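Local structure of glutaredoxin-like protein NRDH (Escherichia coli, 1H75) at residues T4-N9 with L51-A56. The protein probably carries electrons to the ribonucleotide reductase system NrdEF, as a small redox protein of the glutaredoxin family with a redox-active disulfide. Residues are numbered along the deposited sequence; the frame is centred on the assembly and turned at random.
Sequences TIYTRN and LPVVIA
The carbonyl oxygen of I55 is gripped twice: T4 N donates to I55 O at 2.9 Å, and a water donates both to I55 O and to T4 OG1. T4 OG1, beside its own backbone N and anti to the carbonyl carbon (chi1 -58°), is also hydrogen-bonded to E29. I55 N returns a bond to T4 O, completing one hydrogen-bonded antiparallel pair; Y6 and V53 form the next, with Y6 N to V53 O the shortest bond at 2.7 Å and nearly straight (175°). Between them I5 and V54 make the non-hydrogen-bonded pair.

T4, Y6, V53 and I55 share one face of the sheet. There T4 CG2 lies against one face of the Y6 ring, 3.5 Å above its plane and offset toward the rim, while I55 CG1 meets the ring edge at CE1 (3.7 Å). I5 points to the other face, its CG2 beside P52 CB at 3.9 Å. P52 follows a cis peptide bond, as in the cis-proline loop of the thioredoxin fold. Beyond it L51 CD1 packs on R8 CB and, 3.6 Å above the plane, on one face of the guanidinium, whose NH2 forms a salt bridge with D34.

Both strands lie between 29-32 and 59-62; helix 37-45 packs on Y6 and V53, and helix 12-23 on I5 and P52, where P52 and T7 touch C14 of the redox-active disulfide.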
ATOM      1  N   THR A   4      -1.423   2.160  -5.222  1.00 16.40           N
ATOM      2  CA  THR A   4      -1.796   3.088  -4.163  1.00 15.63           C
ATOM      3  C   THR A   4      -1.441   2.459  -2.825  1.00 15.59           C
ATOM      4  O   THR A   4      -1.743   1.284  -2.592  1.00 16.25           O
ATOM      5  CB  THR A   4      -3.306   3.370  -4.167  1.00 16.45           C
ATOM      6  OG1 THR A   4      -3.689   3.893  -5.441  1.00 17.57           O
ATOM      7  CG2 THR A   4      -3.670   4.354  -3.070  1.00 18.32           C
ATOM      8  N   ILE A   5      -0.785   3.230  -1.962  1.00 14.89           N
ATOM      9  CA  ILE A   5      -0.434   2.722  -0.638  1.00 15.09           C
ATOM     10  C   ILE A   5      -1.268   3.512   0.360  1.00 16.13           C
ATOM     11  O   ILE A   5      -1.131   4.737   0.427  1.00 16.87           O
ATOM     12  CB  ILE A   5       1.068   2.953  -0.272  1.00 15.22           C
ATOM     13  CG1 ILE A   5       1.986   2.310  -1.319  1.00 16.59           C
ATOM     14  CG2 ILE A   5       1.350   2.395   1.123  1.00 16.42           C
ATOM     15  CD1 ILE A   5       3.499   2.524  -1.062  1.00 18.37           C
ATOM     16  N   TYR A   6      -2.139   2.825   1.102  1.00 14.33           N
ATOM     17  CA  TYR A   6      -2.957   3.484   2.135  1.00 15.00           C
ATOM     18  C   TYR A   6      -2.085   3.424   3.373  1.00 15.97           C
ATOM     19  O   TYR A   6      -1.700   2.339   3.840  1.00 16.23           O
ATOM     20  CB  TYR A   6      -4.289   2.754   2.320  1.00 13.25           C
ATOM     21  CG  TYR A   6      -5.164   2.937   1.085  1.00 14.27           C
ATOM     22  CD1 TYR A   6      -5.129   2.020   0.029  1.00 17.40           C
ATOM     23  CD2 TYR A   6      -5.969   4.078   0.945  1.00 15.95           C
ATOM     24  CE1 TYR A   6      -5.876   2.237  -1.141  1.00 16.53           C
ATOM     25  CE2 TYR A   6      -6.710   4.300  -0.209  1.00 17.96           C
ATOM     26  CZ  TYR A   6      -6.659   3.378  -1.246  1.00 19.37           C
ATOM     27  OH  TYR A   6      -7.384   3.630  -2.384  1.00 21.35           O
ATOM     28  N   THR A   7      -1.824   4.595   3.950  1.00 15.31           N
ATOM     29  CA  THR A   7      -0.868   4.672   5.033  1.00 17.70           C
ATOM     30  C   THR A   7      -1.247   5.491   6.272  1.00 19.97           C
ATOM     31  O   THR A   7      -2.310   6.100   6.328  1.00 19.01           O
ATOM     32  CB  THR A   7       0.437   5.241   4.416  1.00 19.07           C
ATOM     33  OG1 THR A   7       1.523   5.113   5.333  1.00 20.97           O
ATOM     34  CG2 THR A   7       0.232   6.724   4.034  1.00 19.55           C
ATOM     35  N   ARG A   8      -0.342   5.496   7.246  1.00 22.03           N
ATOM     36  CA  ARG A   8      -0.507   6.222   8.508  1.00 26.90           C
ATOM     37  C   ARG A   8       0.882   6.662   8.986  1.00 28.68           C
ATOM     38  O   ARG A   8       1.866   5.972   8.732  1.00 27.08           O
ATOM     39  CB  ARG A   8      -1.165   5.294   9.547  1.00 26.63           C
ATOM     40  CG  ARG A   8      -0.971   5.692  10.994  1.00 30.79           C
ATOM     41  CD  ARG A   8      -1.858   4.868  11.891  1.00 31.00           C
ATOM     42  NE  ARG A   8      -3.278   5.109  11.646  1.00 32.03           N
ATOM     43  CZ  ARG A   8      -4.242   4.272  12.018  1.00 31.87           C
ATOM     44  NH1 ARG A   8      -3.937   3.141  12.645  1.00 32.07           N
ATOM     45  NH2 ARG A   8      -5.509   4.564  11.774  1.00 31.84           N
ATOM     46  N   ASN A   9       0.975   7.807   9.663  1.00 32.39           N
ATOM     47  CA  ASN A   9       2.273   8.267  10.161  1.00 34.39           C
ATOM     48  C   ASN A   9       2.643   7.394  11.357  1.00 35.17           C
ATOM     49  O   ASN A   9       1.777   6.796  11.981  1.00 36.06           O
ATOM     50  CB  ASN A   9       2.208   9.745  10.581  1.00 37.17           C
ATOM     51  CG  ASN A   9       1.968  10.685   9.397  1.00 39.59           C
ATOM     52  OD1 ASN A   9       2.797  10.784   8.494  1.00 42.46           O
ATOM     53  ND2 ASN A   9       0.828  11.375   9.400  1.00 42.00           N
ATOM     54  N   LEU A  51      -2.278  -1.812   8.658  1.00 18.60           N
ATOM     55  CA  LEU A  51      -1.710  -0.949   7.635  1.00 18.57           C
ATOM     56  C   LEU A  51      -0.266  -1.328   7.376  1.00 17.65           C
ATOM     57  O   LEU A  51       0.387  -1.974   8.201  1.00 18.18           O
ATOM     58  CB  LEU A  51      -1.768   0.514   8.065  1.00 19.24           C
ATOM     59  CG  LEU A  51      -3.169   1.093   8.229  1.00 20.14           C
ATOM     60  CD1 LEU A  51      -3.105   2.422   8.963  1.00 22.05           C
ATOM     61  CD2 LEU A  51      -3.785   1.273   6.858  1.00 18.68           C
ATOM     62  N   PRO A  52       0.240  -0.970   6.195  1.00 17.16           N
ATOM     63  CA  PRO A  52      -0.464  -0.267   5.125  1.00 14.68           C
ATOM     64  C   PRO A  52      -1.360  -1.228   4.345  1.00 14.71           C
ATOM     65  O   PRO A  52      -1.336  -2.433   4.561  1.00 14.01           O
ATOM     66  CB  PRO A  52       0.681   0.196   4.230  1.00 15.73           C
ATOM     67  CG  PRO A  52       1.625  -1.003   4.326  1.00 13.77           C
ATOM     68  CD  PRO A  52       1.635  -1.269   5.811  1.00 15.32           C
ATOM     69  N   VAL A  53      -2.155  -0.671   3.447  1.00 12.45           N
ATOM     70  CA  VAL A  53      -2.915  -1.495   2.534  1.00 13.46           C
ATOM     71  C   VAL A  53      -2.417  -1.064   1.160  1.00 13.38           C
ATOM     72  O   VAL A  53      -2.356   0.133   0.849  1.00 15.36           O
ATOM     73  CB  VAL A  53      -4.440  -1.295   2.630  1.00 13.08           C
ATOM     74  CG1 VAL A  53      -5.124  -2.014   1.460  1.00 14.59           C
ATOM     75  CG2 VAL A  53      -4.949  -1.890   3.933  1.00 13.89           C
ATOM     76  N   VAL A  54      -2.021  -2.030   0.341  1.00 12.35           N
ATOM     77  CA  VAL A  54      -1.560  -1.723  -0.999  1.00 12.97           C
ATOM     78  C   VAL A  54      -2.557  -2.267  -1.989  1.00 13.11           C
ATOM     79  O   VAL A  54      -2.966  -3.434  -1.889  1.00 13.48           O
ATOM     80  CB  VAL A  54      -0.186  -2.371  -1.321  1.00 12.37           C
ATOM     81  CG1 VAL A  54       0.171  -2.112  -2.781  1.00 14.33           C
ATOM     82  CG2 VAL A  54       0.884  -1.832  -0.396  1.00 14.88           C
ATOM     83  N   ILE A  55      -2.984  -1.418  -2.916  1.00 12.63           N
ATOM     84  CA  ILE A  55      -3.925  -1.835  -3.959  1.00 14.05           C
ATOM     85  C   ILE A  55      -3.232  -1.549  -5.284  1.00 14.72           C
ATOM     86  O   ILE A  55      -2.799  -0.419  -5.546  1.00 14.42           O
ATOM     87  CB  ILE A  55      -5.270  -1.032  -3.921  1.00 15.07           C
ATOM     88  CG1 ILE A  55      -5.982  -1.213  -2.585  1.00 16.36           C
ATOM     89  CG2 ILE A  55      -6.169  -1.466  -5.082  1.00 16.73           C
ATOM     90  CD1 ILE A  55      -6.237  -2.648  -2.169  1.00 16.08           C
ATOM     91  N   ALA A  56      -3.125  -2.569  -6.126  1.00 15.07           N
ATOM     92  CA  ALA A  56      -2.457  -2.411  -7.404  1.00 16.02           C
ATOM     93  C   ALA A  56      -3.052  -3.404  -8.394  1.00 17.72           C
ATOM     94  O   ALA A  56      -2.828  -4.607  -8.303  1.00 15.72           O
ATOM     95  CB  ALA A  56      -0.961  -2.657  -7.222  1.00 18.50           C
TER
HETATM   96  O   HOH W   1      -4.539   1.551  -6.918  1.00 30.44           O